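Local atomic coordinates of malonyl CoA-acyl carrier protein transacylase (Burkholderia pseudomallei, PDB entry 3G87), a protein that probably catalyses transfer of the malonyl group from malonyl-CoA to holo acyl carrier protein, releasing free CoA. Residues Leu93-Ala98 with Ala242-Ser247; Phe26-Asp31 with Lys77-Gly82; Ala177-Gln180 with Arg185-Arg188; Asn156-Ser161 with Thr281-Thr286; Ser166-Glu171 with Ser197-Pro202. All blocks are in the same frame, centred on the assembly; numbering follows the deposited sequence.

Contact 1 of 5, residues Leu93-Ala98 with Ala242-Ser247; sequences LGEFNA and AQQIAS
Glu95 and Gln244 reach for each other from opposite directions across the buried interior, just beyond a Gly-His-Ser-Leu-Gly sequence consistent with the nucleophile elbow of acyltransferases. Gly94, the last glycine of that sequence, leads into the helix that carries Glu95. Gln244 comes from the other segment, 242-247, and its amide NE2 lies beside the whole Glu95 side chain: it is 3.4 Å from OE1 of Glu95 and equally close to CB of Glu95. The carboxylate and amide planes are turned 59° apart, so they do not lie flat on one another. Glu95 gets there extended, with CG trans to the backbone N (chi1 179°), whereas Gln244 is bent at chi2.

Further partners fix both groups. Tyr232 OH bonds to OE1 of Glu95 and the backbone N of Asn226 to OE2, so a buried carboxylate is satisfied at both oxygens. A glutamine suits the facing place because its amide can both give and accept: OE1 of Gln244 has a weak bond to Arg117 NH2, while its NE2 donates to the backbone O of Ser92, within the probable elbow sequence.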
# COMPACT_ATOMS: atom_id res chain seq x y z
N LEU A 93 0.78 2.79 0.03
CA LEU A 93 -0.14 3.89 0.09
C LEU A 93 -1.25 3.71 1.12
O LEU A 93 -1.47 4.56 1.88
CB LEU A 93 -0.73 4.27 -1.26
CG LEU A 93 -1.66 5.47 -1.37
CD1 LEU A 93 -3.04 5.30 -0.87
CD2 LEU A 93 -1.07 6.73 -0.88
N GLY A 94 -1.93 2.59 1.09
CA GLY A 94 -2.94 2.25 2.04
C GLY A 94 -2.65 2.38 3.50
O GLY A 94 -3.52 2.48 4.25
N GLU A 95 -1.41 2.43 3.87
CA GLU A 95 -1.01 2.65 5.23
C GLU A 95 -1.41 4.05 5.72
O GLU A 95 -1.76 4.24 6.84
CB GLU A 95 0.47 2.34 5.38
CG GLU A 95 1.07 2.54 6.70
CD GLU A 95 2.27 1.68 6.95
OE1 GLU A 95 3.33 2.18 7.21
OE2 GLU A 95 2.17 0.50 6.92
N PHE A 96 -1.40 5.01 4.82
CA PHE A 96 -1.87 6.32 5.09
C PHE A 96 -3.31 6.37 5.47
O PHE A 96 -3.63 7.06 6.34
CB PHE A 96 -1.58 7.23 3.94
CG PHE A 96 -0.18 7.62 3.86
CD1 PHE A 96 0.28 8.70 4.52
CD2 PHE A 96 0.71 6.87 3.16
CE1 PHE A 96 1.56 9.01 4.46
CE2 PHE A 96 1.96 7.19 3.11
CZ PHE A 96 2.40 8.26 3.76
N ASN A 97 -4.16 5.60 4.82
CA ASN A 97 -5.55 5.47 5.25
C ASN A 97 -5.75 4.71 6.57
O ASN A 97 -6.74 4.98 7.25
CB ASN A 97 -6.38 4.79 4.18
CG ASN A 97 -6.44 5.59 2.93
OD1 ASN A 97 -5.72 5.29 1.95
ND2 ASN A 97 -7.31 6.62 2.93
N ALA A 98 -4.89 3.74 6.88
CA ALA A 98 -4.87 3.06 8.22
C ALA A 98 -4.55 4.07 9.32
O ALA A 98 -5.23 4.12 10.34
CB ALA A 98 -3.81 1.92 8.26
N ALA A 242 8.22 6.87 7.43
CA ALA A 242 9.30 7.25 6.55
C ALA A 242 10.10 6.05 6.13
O ALA A 242 10.37 5.85 5.00
CB ALA A 242 10.15 8.18 7.19
N GLN A 243 10.48 5.22 7.05
CA GLN A 243 11.19 4.03 6.71
C GLN A 243 10.46 3.14 5.70
O GLN A 243 11.06 2.47 4.94
CB GLN A 243 11.54 3.31 8.00
CG GLN A 243 12.94 2.81 8.05
CD GLN A 243 14.02 3.85 7.95
OE1 GLN A 243 13.96 4.90 8.57
NE2 GLN A 243 15.04 3.53 7.21
N GLN A 244 9.14 3.22 5.71
CA GLN A 244 8.27 2.46 4.82
C GLN A 244 8.69 2.49 3.35
O GLN A 244 8.69 1.51 2.69
CB GLN A 244 6.83 2.95 5.02
CG GLN A 244 5.75 2.04 4.64
CD GLN A 244 4.80 2.65 3.65
OE1 GLN A 244 5.20 3.24 2.72
NE2 GLN A 244 3.56 2.49 3.86
N ILE A 245 9.07 3.66 2.87
CA ILE A 245 9.38 3.94 1.49
C ILE A 245 10.53 3.16 0.87
O ILE A 245 10.45 2.78 -0.24
CB ILE A 245 9.59 5.48 1.30
CG1 ILE A 245 8.29 6.20 1.16
CG2 ILE A 245 10.45 5.78 0.14
CD1 ILE A 245 8.35 7.56 1.59
N ALA A 246 11.60 2.96 1.61
CA ALA A 246 12.72 2.23 1.08
C ALA A 246 12.84 0.77 1.55
O ALA A 246 13.79 0.11 1.25
CB ALA A 246 13.99 2.98 1.33
N SER A 247 11.83 0.30 2.27
CA SER A 247 11.82 -1.00 2.88
C SER A 247 10.82 -1.90 2.20
O SER A 247 9.90 -1.43 1.67
CB SER A 247 11.46 -0.84 4.33
OG SER A 247 12.55 -0.49 5.08

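Contact 2 of 5, residues Phe26-Asp31 with Lys77-Gly82; sequences FDRFAD and KCEDSG
Arg28 reaches from the short helix 25-28 to Glu79 and Asp80, on the last turn of the long helix 59-81. Its CB points toward that helix. The next atom, CG, sits 3.9 Å above one face of its neighbour Phe29, offset toward the ring's rim, so the aliphatic start of the side chain rests on an aromatic floor. With CG trans to the backbone N (chi1 175°) and the chain straight from there to NE, the guanidinium is carried as far out as an arginine allows. At the tip the grip on Asp80 is end-on and nearly coplanar: NH1 of Arg28 gives a hydrogen bond of 3.0 Å to OD2 of Asp80, and NH2 of Arg28 one of 2.7 Å to OD1 of Asp80. The same NH2 turns to Glu79, where it meets OE1 at 3.1 Å by a more bent bond (147°), on the anti side and out of the carboxylate plane. A water also joins this pair, accepting from NH2 of Arg28 and donating to OE1 of Glu79. OE2 of Glu79 lies at the edge of the Phe29 ring, 3.8 Å from CE2 of Phe29, where the ring's slightly positive hydrogens are.

Phe29 itself interrupts the helical run, ending one helix and serving as N-cap of the next. The result is a surface salt-bridge network in which one positive charge serves two carboxylates; their mutual repulsion, and any unfavourable effect of the nearby helix C-terminus, is probably eased by the arginine.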
# COMPACT_ATOMS: atom_id res chain seq x y z
N PHE A 26 -17.92 10.87 -4.12
CA PHE A 26 -17.36 12.20 -4.19
C PHE A 26 -18.33 13.31 -3.88
O PHE A 26 -18.01 14.21 -3.23
CB PHE A 26 -16.69 12.47 -5.54
CG PHE A 26 -15.38 11.82 -5.68
CD1 PHE A 26 -15.20 10.75 -6.49
CD2 PHE A 26 -14.32 12.25 -4.98
CE1 PHE A 26 -14.02 10.16 -6.57
CE2 PHE A 26 -13.19 11.67 -5.08
CZ PHE A 26 -13.02 10.63 -5.86
N ASP A 27 -19.51 13.24 -4.41
CA ASP A 27 -20.59 14.18 -4.12
C ASP A 27 -21.21 13.91 -2.75
O ASP A 27 -21.61 14.86 -2.09
CB ASP A 27 -21.70 14.06 -5.16
CG ASP A 27 -21.32 14.62 -6.53
OD1 ASP A 27 -20.50 15.57 -6.65
OD2 ASP A 27 -21.88 14.07 -7.49
N ARG A 28 -21.31 12.64 -2.32
CA ARG A 28 -21.77 12.36 -0.97
C ARG A 28 -20.92 13.10 0.04
O ARG A 28 -21.46 13.66 1.00
CB ARG A 28 -21.75 10.86 -0.66
CG ARG A 28 -22.11 10.53 0.81
CD ARG A 28 -22.02 9.00 1.08
NE ARG A 28 -22.34 8.71 2.48
CZ ARG A 28 -22.63 7.52 2.97
NH1 ARG A 28 -22.62 6.45 2.17
NH2 ARG A 28 -22.94 7.38 4.26
N PHE A 29 -19.61 13.12 -0.20
CA PHE A 29 -18.64 13.76 0.71
C PHE A 29 -18.14 15.05 0.07
O PHE A 29 -16.94 15.31 0.01
CB PHE A 29 -17.50 12.79 1.09
CG PHE A 29 -17.97 11.68 2.01
CD1 PHE A 29 -18.16 10.40 1.55
CD2 PHE A 29 -18.30 11.95 3.35
CE1 PHE A 29 -18.63 9.37 2.41
CE2 PHE A 29 -18.80 10.94 4.19
CZ PHE A 29 -18.96 9.66 3.71
N ALA A 30 -19.09 15.86 -0.38
CA ALA A 30 -18.79 17.02 -1.20
C ALA A 30 -17.78 17.94 -0.54
O ALA A 30 -16.96 18.50 -1.23
CB ALA A 30 -20.06 17.77 -1.50
N ASP A 31 -17.85 18.10 0.79
CA ASP A 31 -16.86 18.94 1.51
C ASP A 31 -15.43 18.33 1.58
O ASP A 31 -14.47 19.04 1.34
CB ASP A 31 -17.31 19.28 2.92
CG ASP A 31 -18.51 20.26 2.95
OD1 ASP A 31 -19.10 20.60 1.88
OD2 ASP A 31 -18.87 20.66 4.09
N LYS A 77 -18.47 3.40 4.87
CA LYS A 77 -18.58 2.23 5.67
C LYS A 77 -18.88 2.57 7.13
O LYS A 77 -19.73 1.94 7.73
CB LYS A 77 -17.29 1.45 5.58
CG LYS A 77 -17.25 0.22 6.47
CD LYS A 77 -18.08 -0.86 5.82
CE LYS A 77 -18.05 -2.10 6.65
NZ LYS A 77 -18.90 -3.09 5.91
N CYS A 78 -18.21 3.52 7.74
CA CYS A 78 -18.43 3.82 9.13
C CYS A 78 -19.83 4.26 9.45
O CYS A 78 -20.43 3.79 10.35
CB CYS A 78 -17.42 4.84 9.64
SG CYS A 78 -15.80 4.22 9.93
N GLU A 79 -20.33 5.17 8.65
CA GLU A 79 -21.67 5.70 8.77
C GLU A 79 -22.79 4.70 8.51
O GLU A 79 -23.71 4.71 9.20
CB GLU A 79 -21.85 6.93 7.89
CG GLU A 79 -21.03 8.06 8.29
CD GLU A 79 -21.11 9.27 7.34
OE1 GLU A 79 -21.90 9.35 6.41
OE2 GLU A 79 -20.34 10.19 7.55
N ASP A 80 -22.66 3.87 7.52
CA ASP A 80 -23.73 3.03 7.11
C ASP A 80 -23.78 1.76 7.91
O ASP A 80 -24.80 1.37 8.32
CB ASP A 80 -23.66 2.74 5.62
CG ASP A 80 -23.60 3.98 4.78
OD1 ASP A 80 -23.92 5.04 5.24
OD2 ASP A 80 -23.21 3.87 3.66
N SER A 81 -22.65 1.18 8.17
CA SER A 81 -22.55 -0.11 8.81
C SER A 81 -22.53 0.05 10.30
O SER A 81 -22.93 -0.83 10.96
CB SER A 81 -21.33 -0.90 8.30
OG SER A 81 -20.23 -0.72 9.11
N GLY A 82 -22.05 1.15 10.80
CA GLY A 82 -21.80 1.31 12.21
C GLY A 82 -20.56 0.66 12.79
O GLY A 82 -20.31 0.81 13.94
O HOH W 1 -24.46 8.88 6.30

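Contact 3 of 5, residues Ala177-Gln180 with Arg185-Arg188; sequences ALFQ and RYLR
Phe179 and Tyr186 make the apolar part of this contact through their first side-chain carbons, CB of Phe179 lying 4.1 Å from CB of Tyr186. Beyond that point the two side chains do not form a stack. The Phe179 ring leads away, with CG on the side of its own backbone N (chi1 -60°), and is buried against Thr143 of helix 137-146. Leu178 lends its CB to one face of this ring, 4.2 Å above the ring plane and offset toward the rim.

Backbone packing comes next. The carbonyl O of Phe179 faces the strand at Arg185 and Tyr186, 3.5 Å from C of Arg185 and 3.7 Å from CB of Tyr186, in van der Waals contact. The strand's own backbone hydrogen bonds go to strand 127-133, between Arg185 and Val133 and between Leu187 and Ala131. Strand 185-188 is thus an edge strand of the antiparallel sheet, whose order 2-3-1-4 is that of the ferredoxin-like small subdomain known in this family, and residues 177-180 form part of the link that brings the chain back from helix 169-175.

Mixed polar and apolar packing completes the contact. Gln180, extended and at the surface, crosses the Tyr186 side chain obliquely. Tyrosine suits this place because it is amphipathic: its ring packs on Ala175 and on Ala130 and Ile132 of strand 127-133, while its OH forms a hydrogen bond with the backbone O of Ile172.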
# COMPACT_ATOMS: atom_id res chain seq x y z
N ALA A 177 12.67 -13.57 -18.36
CA ALA A 177 13.10 -14.84 -18.81
C ALA A 177 13.38 -15.81 -17.69
O ALA A 177 13.39 -16.98 -17.93
CB ALA A 177 14.29 -14.67 -19.66
N LEU A 178 13.60 -15.34 -16.47
CA LEU A 178 13.99 -16.25 -15.41
C LEU A 178 12.87 -16.78 -14.60
O LEU A 178 13.04 -17.69 -13.88
CB LEU A 178 15.01 -15.63 -14.48
CG LEU A 178 16.18 -14.93 -15.11
CD1 LEU A 178 16.91 -14.13 -14.16
CD2 LEU A 178 17.04 -15.90 -15.75
N PHE A 179 11.72 -16.16 -14.74
CA PHE A 179 10.56 -16.52 -13.99
C PHE A 179 9.39 -16.91 -14.89
O PHE A 179 8.26 -16.59 -14.59
CB PHE A 179 10.16 -15.40 -13.02
CG PHE A 179 11.22 -15.07 -12.01
CD1 PHE A 179 11.51 -15.91 -10.99
CD2 PHE A 179 11.95 -13.93 -12.14
CE1 PHE A 179 12.48 -15.61 -10.16
CE2 PHE A 179 12.91 -13.62 -11.28
CZ PHE A 179 13.17 -14.45 -10.29
N GLN A 180 9.67 -17.56 -16.00
CA GLN A 180 8.61 -18.10 -16.81
C GLN A 180 8.90 -19.52 -17.14
O GLN A 180 9.55 -19.83 -18.09
CB GLN A 180 8.38 -17.30 -18.04
CG GLN A 180 7.69 -16.04 -17.75
CD GLN A 180 8.05 -14.99 -18.71
OE1 GLN A 180 7.86 -13.83 -18.45
NE2 GLN A 180 8.59 -15.37 -19.84
N ARG A 185 5.22 -17.59 -12.70
CA ARG A 185 4.83 -16.57 -13.68
C ARG A 185 5.36 -15.17 -13.33
O ARG A 185 5.73 -14.90 -12.19
CB ARG A 185 3.31 -16.53 -13.87
CG ARG A 185 2.67 -17.73 -14.64
CD ARG A 185 1.12 -17.52 -14.96
NE ARG A 185 0.24 -17.56 -13.78
CZ ARG A 185 -0.70 -16.65 -13.47
NH1 ARG A 185 -0.94 -15.60 -14.27
NH2 ARG A 185 -1.42 -16.79 -12.35
N TYR A 186 5.43 -14.31 -14.32
CA TYR A 186 6.01 -12.99 -14.18
C TYR A 186 5.15 -11.91 -14.75
O TYR A 186 4.65 -12.04 -15.80
CB TYR A 186 7.39 -12.99 -14.81
CG TYR A 186 8.08 -11.67 -15.06
CD1 TYR A 186 9.18 -11.30 -14.33
CD2 TYR A 186 7.69 -10.86 -16.07
CE1 TYR A 186 9.83 -10.17 -14.58
CE2 TYR A 186 8.32 -9.72 -16.32
CZ TYR A 186 9.40 -9.37 -15.57
OH TYR A 186 10.02 -8.20 -15.84
N LEU A 187 5.00 -10.83 -14.04
CA LEU A 187 4.26 -9.69 -14.54
C LEU A 187 4.94 -8.36 -14.32
O LEU A 187 5.07 -7.93 -13.24
CB LEU A 187 2.83 -9.70 -14.01
CG LEU A 187 1.78 -8.68 -14.44
CD1 LEU A 187 1.54 -8.58 -15.93
CD2 LEU A 187 0.49 -8.80 -13.65
N ARG A 188 5.35 -7.71 -15.38
CA ARG A 188 5.87 -6.36 -15.33
C ARG A 188 4.81 -5.39 -14.88
O ARG A 188 3.69 -5.44 -15.35
CB ARG A 188 6.45 -5.91 -16.66
CG ARG A 188 7.07 -4.53 -16.63
CD ARG A 188 8.54 -4.54 -16.46
NE ARG A 188 9.24 -3.27 -16.42
CZ ARG A 188 10.26 -2.97 -17.20
NH1 ARG A 188 10.68 -3.84 -18.08
NH2 ARG A 188 10.86 -1.82 -17.10

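Contact 4 of 5, residues Asn156-Ser161 with Thr281-Thr286; sequences NDNTPS and TRLVHT
Thr159 and Leu283 meet at about a right angle, methyl against methyl, with CG2 of Thr159 3.7 Å from CD2 of Leu283. The other branch of the leucine goes to a different residue: CD1 of Leu283 rests 4.1 Å from CG of Asn158, beside the amide group. Leucine suits this buried place because its fork can fill against two successive strand residues at once. One turn on, Thr286 also crosses Thr159 at roughly a right angle, laying its CG2 3.8 Å from OG1 of Thr159. Thr286 can do so because its methyl is trans to its backbone N and points back at the strand.

The threonine hydroxyl is meanwhile occupied by its own chain. With chi1 at 84° OG1 of Thr159 turns back over the backbone and accepts from the backbone N of Ser161 at 3.2 Å, an ST turn across Pro160; it also bonds with OE1 of Gln162. Asn158 likewise keeps its polar end for another partner, OD1 being hydrogen-bonded to NE2 of His91.

The axes of strand 156-159 and helix 281-286 approach to 8.1 Å at 68°. Asn158 and Thr159 both face Gln162, forming a classic beta bulge at the end of an outer strand of the ferredoxin-like sheet, and the helix packed on it follows strand 269-273 of the parallel sheet: a junction between the two subdomains of the acyltransferase fold.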
# COMPACT_ATOMS: atom_id res chain seq x y z
N ASN A 156 7.71 -6.33 -2.18
CA ASN A 156 6.47 -6.74 -1.54
C ASN A 156 6.53 -8.22 -1.21
O ASN A 156 6.82 -9.01 -2.06
CB ASN A 156 5.26 -6.62 -2.49
CG ASN A 156 4.89 -5.19 -2.86
OD1 ASN A 156 5.56 -4.20 -2.50
ND2 ASN A 156 3.76 -5.07 -3.59
N ASP A 157 6.23 -8.62 0.02
CA ASP A 157 5.99 -10.01 0.25
C ASP A 157 4.51 -10.12 0.53
O ASP A 157 4.06 -9.81 1.64
CB ASP A 157 6.80 -10.54 1.42
CG ASP A 157 6.39 -11.95 1.80
OD1 ASP A 157 5.82 -12.72 0.96
OD2 ASP A 157 6.58 -12.28 2.98
N ASN A 158 3.76 -10.53 -0.48
CA ASN A 158 2.31 -10.42 -0.48
C ASN A 158 1.56 -11.67 0.00
O ASN A 158 0.58 -11.57 0.76
CB ASN A 158 1.83 -9.98 -1.87
CG ASN A 158 1.99 -8.51 -2.07
OD1 ASN A 158 2.00 -7.77 -1.10
ND2 ASN A 158 2.15 -8.07 -3.30
N THR A 159 1.99 -12.83 -0.46
CA THR A 159 1.50 -14.14 0.02
C THR A 159 2.66 -15.06 -0.19
O THR A 159 3.57 -14.68 -0.93
CB THR A 159 0.26 -14.69 -0.76
OG1 THR A 159 0.70 -15.37 -1.94
CG2 THR A 159 -0.75 -13.56 -1.11
N PRO A 160 2.65 -16.25 0.35
CA PRO A 160 3.80 -17.11 0.16
C PRO A 160 4.19 -17.42 -1.28
O PRO A 160 5.34 -17.69 -1.53
CB PRO A 160 3.43 -18.33 0.94
CG PRO A 160 2.57 -17.79 1.97
CD PRO A 160 1.74 -16.83 1.32
N SER A 161 3.26 -17.31 -2.19
CA SER A 161 3.51 -17.52 -3.59
C SER A 161 3.41 -16.28 -4.43
O SER A 161 3.33 -16.37 -5.61
CB SER A 161 2.53 -18.51 -4.14
OG SER A 161 1.23 -18.12 -3.82
N THR A 281 -8.50 -8.45 -0.43
CA THR A 281 -9.43 -9.54 -0.12
C THR A 281 -8.86 -10.85 -0.61
O THR A 281 -8.85 -11.82 0.13
CB THR A 281 -10.81 -9.25 -0.75
OG1 THR A 281 -11.36 -8.09 -0.12
CG2 THR A 281 -11.81 -10.38 -0.54
N ARG A 282 -8.38 -10.87 -1.86
CA ARG A 282 -7.85 -12.09 -2.48
C ARG A 282 -6.53 -12.48 -1.87
O ARG A 282 -6.22 -13.66 -1.80
CB ARG A 282 -7.67 -11.90 -3.97
CG ARG A 282 -8.94 -11.84 -4.78
CD ARG A 282 -8.58 -11.64 -6.29
NE ARG A 282 -8.61 -10.22 -6.65
CZ ARG A 282 -7.95 -9.66 -7.68
NH1 ARG A 282 -8.08 -8.34 -7.93
NH2 ARG A 282 -7.17 -10.41 -8.48
N LEU A 283 -5.73 -11.50 -1.45
CA LEU A 283 -4.44 -11.81 -0.78
C LEU A 283 -4.68 -12.46 0.56
O LEU A 283 -4.00 -13.43 0.90
CB LEU A 283 -3.48 -10.61 -0.61
CG LEU A 283 -3.03 -9.79 -1.83
CD1 LEU A 283 -2.08 -8.62 -1.43
CD2 LEU A 283 -2.39 -10.71 -2.85
N VAL A 284 -5.65 -11.94 1.30
CA VAL A 284 -5.97 -12.49 2.60
C VAL A 284 -6.52 -13.93 2.46
O VAL A 284 -6.12 -14.81 3.23
CB VAL A 284 -6.92 -11.61 3.40
CG1 VAL A 284 -7.39 -12.36 4.67
CG2 VAL A 284 -6.25 -10.29 3.77
N HIS A 285 -7.39 -14.19 1.48
CA HIS A 285 -7.87 -15.57 1.31
C HIS A 285 -6.69 -16.52 1.11
O HIS A 285 -6.64 -17.61 1.72
CB HIS A 285 -8.94 -15.74 0.21
CG HIS A 285 -9.25 -17.18 -0.08
ND1 HIS A 285 -9.81 -18.03 0.87
CD2 HIS A 285 -9.05 -17.94 -1.19
CE1 HIS A 285 -9.94 -19.24 0.35
NE2 HIS A 285 -9.48 -19.21 -0.89
N THR A 286 -5.72 -16.09 0.32
CA THR A 286 -4.58 -16.95 -0.05
C THR A 286 -3.65 -17.21 1.12
O THR A 286 -3.29 -18.35 1.39
CB THR A 286 -3.80 -16.41 -1.27
OG1 THR A 286 -4.69 -16.35 -2.41
CG2 THR A 286 -2.59 -17.32 -1.57

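Contact 5 of 5, residues Ser166-Glu171 with Ser197-Pro202; sequences SGPAHE and SKFMRP
Ser166, on a strand, and Ser197, just ahead of a 3-10 turn, bring their backbones nearest, with CA of Ser166 6.7 Å from CA of Ser197. Their side chains point at each other, yet the touch is oxygen to carbon: OG of Ser166 lies 3.7 Å from CB of Ser197. The Ser166 hydroxyl reaches across to the backbone O of Phe195, whereas that of Ser197 stays with its own chain. Placed between its N and carbonyl carbon (chi1 78°), OG of Ser197 bonds to O of Ala194 and accepts from the backbone N of Phe199 at 3.2 Å. That second bond makes an ST turn, which fits the serine to the start of the 3-10 segment.

Phe199 supplies the apolar half. Its ring crosses Pro168 at about a right angle, putting CE2 of Phe199 4.0 Å from CD of Pro168 and CZ of Phe199 4.1 Å from CG of Pro168. Gly167, almost fully extended, has no side chain to crowd the proline ring, and its CA comes 4.4 Å from CE2 of Phe199. Pro168 suits the point where strand becomes helix: it is the N-cap of helix 169-175, needing no backbone N-H there.

Ser197 closes the Gly-Ala-Phe-His-Ser sequence familiar from malonyl transferases. The Ser166 hydroxyl, bonded to the carbonyl of Phe195, ties this sequence to the small subdomain's sheet, while that of Ser197 shapes the turn locally; proline and phenylalanine add plain van der Waals packing.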
# COMPACT_ATOMS: atom_id res chain seq x y z
N SER A 166 11.83 -5.39 -7.25
CA SER A 166 12.19 -4.16 -7.85
C SER A 166 13.66 -4.00 -7.93
O SER A 166 14.38 -4.58 -7.20
CB SER A 166 11.46 -2.95 -7.23
OG SER A 166 11.79 -2.76 -5.93
N GLY A 167 14.07 -3.21 -8.90
CA GLY A 167 15.44 -2.90 -9.21
C GLY A 167 15.57 -2.05 -10.43
O GLY A 167 14.61 -1.52 -10.89
N PRO A 168 16.76 -1.93 -10.97
CA PRO A 168 16.92 -1.21 -12.23
C PRO A 168 16.13 -1.84 -13.35
O PRO A 168 16.02 -3.03 -13.42
CB PRO A 168 18.40 -1.30 -12.51
CG PRO A 168 18.99 -1.67 -11.30
CD PRO A 168 18.04 -2.46 -10.53
N ALA A 169 15.56 -1.01 -14.19
CA ALA A 169 14.69 -1.41 -15.28
C ALA A 169 15.21 -2.58 -16.12
O ALA A 169 14.48 -3.52 -16.42
CB ALA A 169 14.39 -0.18 -16.18
N HIS A 170 16.49 -2.53 -16.49
CA HIS A 170 17.07 -3.59 -17.32
C HIS A 170 17.15 -4.95 -16.61
O HIS A 170 16.92 -6.00 -17.24
CB HIS A 170 18.40 -3.13 -17.90
CG HIS A 170 19.51 -3.01 -16.90
ND1 HIS A 170 20.39 -4.05 -16.64
CD2 HIS A 170 19.91 -1.96 -16.13
CE1 HIS A 170 21.26 -3.65 -15.72
NE2 HIS A 170 21.00 -2.40 -15.40
N GLU A 171 17.36 -4.92 -15.29
CA GLU A 171 17.43 -6.12 -14.46
C GLU A 171 16.07 -6.67 -14.35
O GLU A 171 15.83 -7.88 -14.57
CB GLU A 171 18.00 -5.83 -13.09
CG GLU A 171 19.52 -5.56 -13.13
CD GLU A 171 20.24 -5.61 -11.76
OE1 GLU A 171 19.62 -5.86 -10.69
OE2 GLU A 171 21.48 -5.40 -11.74
N SER A 197 12.72 -0.22 -2.33
CA SER A 197 14.10 -0.71 -2.46
C SER A 197 15.04 0.46 -2.11
O SER A 197 14.58 1.56 -1.81
CB SER A 197 14.42 -1.17 -3.90
OG SER A 197 14.68 -0.05 -4.76
N LYS A 198 16.33 0.19 -2.17
CA LYS A 198 17.37 1.20 -1.88
C LYS A 198 17.38 2.40 -2.82
O LYS A 198 17.99 3.40 -2.49
CB LYS A 198 18.77 0.56 -1.94
CG LYS A 198 19.14 -0.04 -3.32
CD LYS A 198 20.59 -0.60 -3.31
CE LYS A 198 20.77 -1.60 -4.47
NZ LYS A 198 22.16 -2.18 -4.55
N PHE A 199 16.77 2.29 -3.99
CA PHE A 199 16.69 3.42 -4.91
C PHE A 199 15.79 4.54 -4.39
O PHE A 199 15.94 5.69 -4.80
CB PHE A 199 16.42 2.97 -6.37
CG PHE A 199 17.50 2.03 -6.91
CD1 PHE A 199 18.72 2.54 -7.36
CD2 PHE A 199 17.34 0.64 -6.84
CE1 PHE A 199 19.76 1.69 -7.80
CE2 PHE A 199 18.36 -0.21 -7.29
CZ PHE A 199 19.57 0.33 -7.78
N MET A 200 14.91 4.23 -3.47
CA MET A 200 13.99 5.15 -2.87
C MET A 200 14.52 5.90 -1.68
O MET A 200 13.86 6.72 -1.14
CB MET A 200 12.71 4.42 -2.48
CG MET A 200 11.85 4.07 -3.63
SD MET A 200 11.53 5.31 -4.86
CE MET A 200 12.47 4.62 -6.06
N ARG A 201 15.74 5.62 -1.32
CA ARG A 201 16.37 6.32 -0.24
C ARG A 201 16.30 7.85 -0.30
O ARG A 201 16.03 8.45 0.66
CB ARG A 201 17.78 5.86 -0.05
CG ARG A 201 17.86 4.96 1.05
CD ARG A 201 19.17 4.28 1.13
NE ARG A 201 19.08 2.85 1.00
CZ ARG A 201 18.44 2.04 1.84
NH1 ARG A 201 17.80 2.55 2.89
NH2 ARG A 201 18.44 0.73 1.63
N PRO A 202 16.55 8.46 -1.43
CA PRO A 202 16.46 9.91 -1.50
C PRO A 202 15.05 10.47 -1.32
O PRO A 202 14.93 11.44 -0.63
CB PRO A 202 17.10 10.22 -2.83
CG PRO A 202 17.91 9.17 -3.09
CD PRO A 202 17.37 7.96 -2.52

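How the contacts relate
Contacts 1 and 5 are buried, contacts 3 and 4 partly so, and contact 2 lies on the surface. Chemistry follows place: only contact 2 spends charge on solvent-facing salt bridges, whereas the buried carboxylate of contact 1 is met by neutral donors, and contacts 3 to 5 rest mainly on van der Waals packing. Contacts 3, 4 and 5 all reach the ferredoxin-like antiparallel sheet, at its two outer strands and at strand 162-168. Contacts 1 and 5 touch directly, CB of Ala246 being 3.5 Å from O of Ser197, which packs the 242-247 segment against the residues leading into helix 201-211. Contacts 2 and 3 are farthest apart, centres about 41 Å from each other, on opposite sides of the chain's centre.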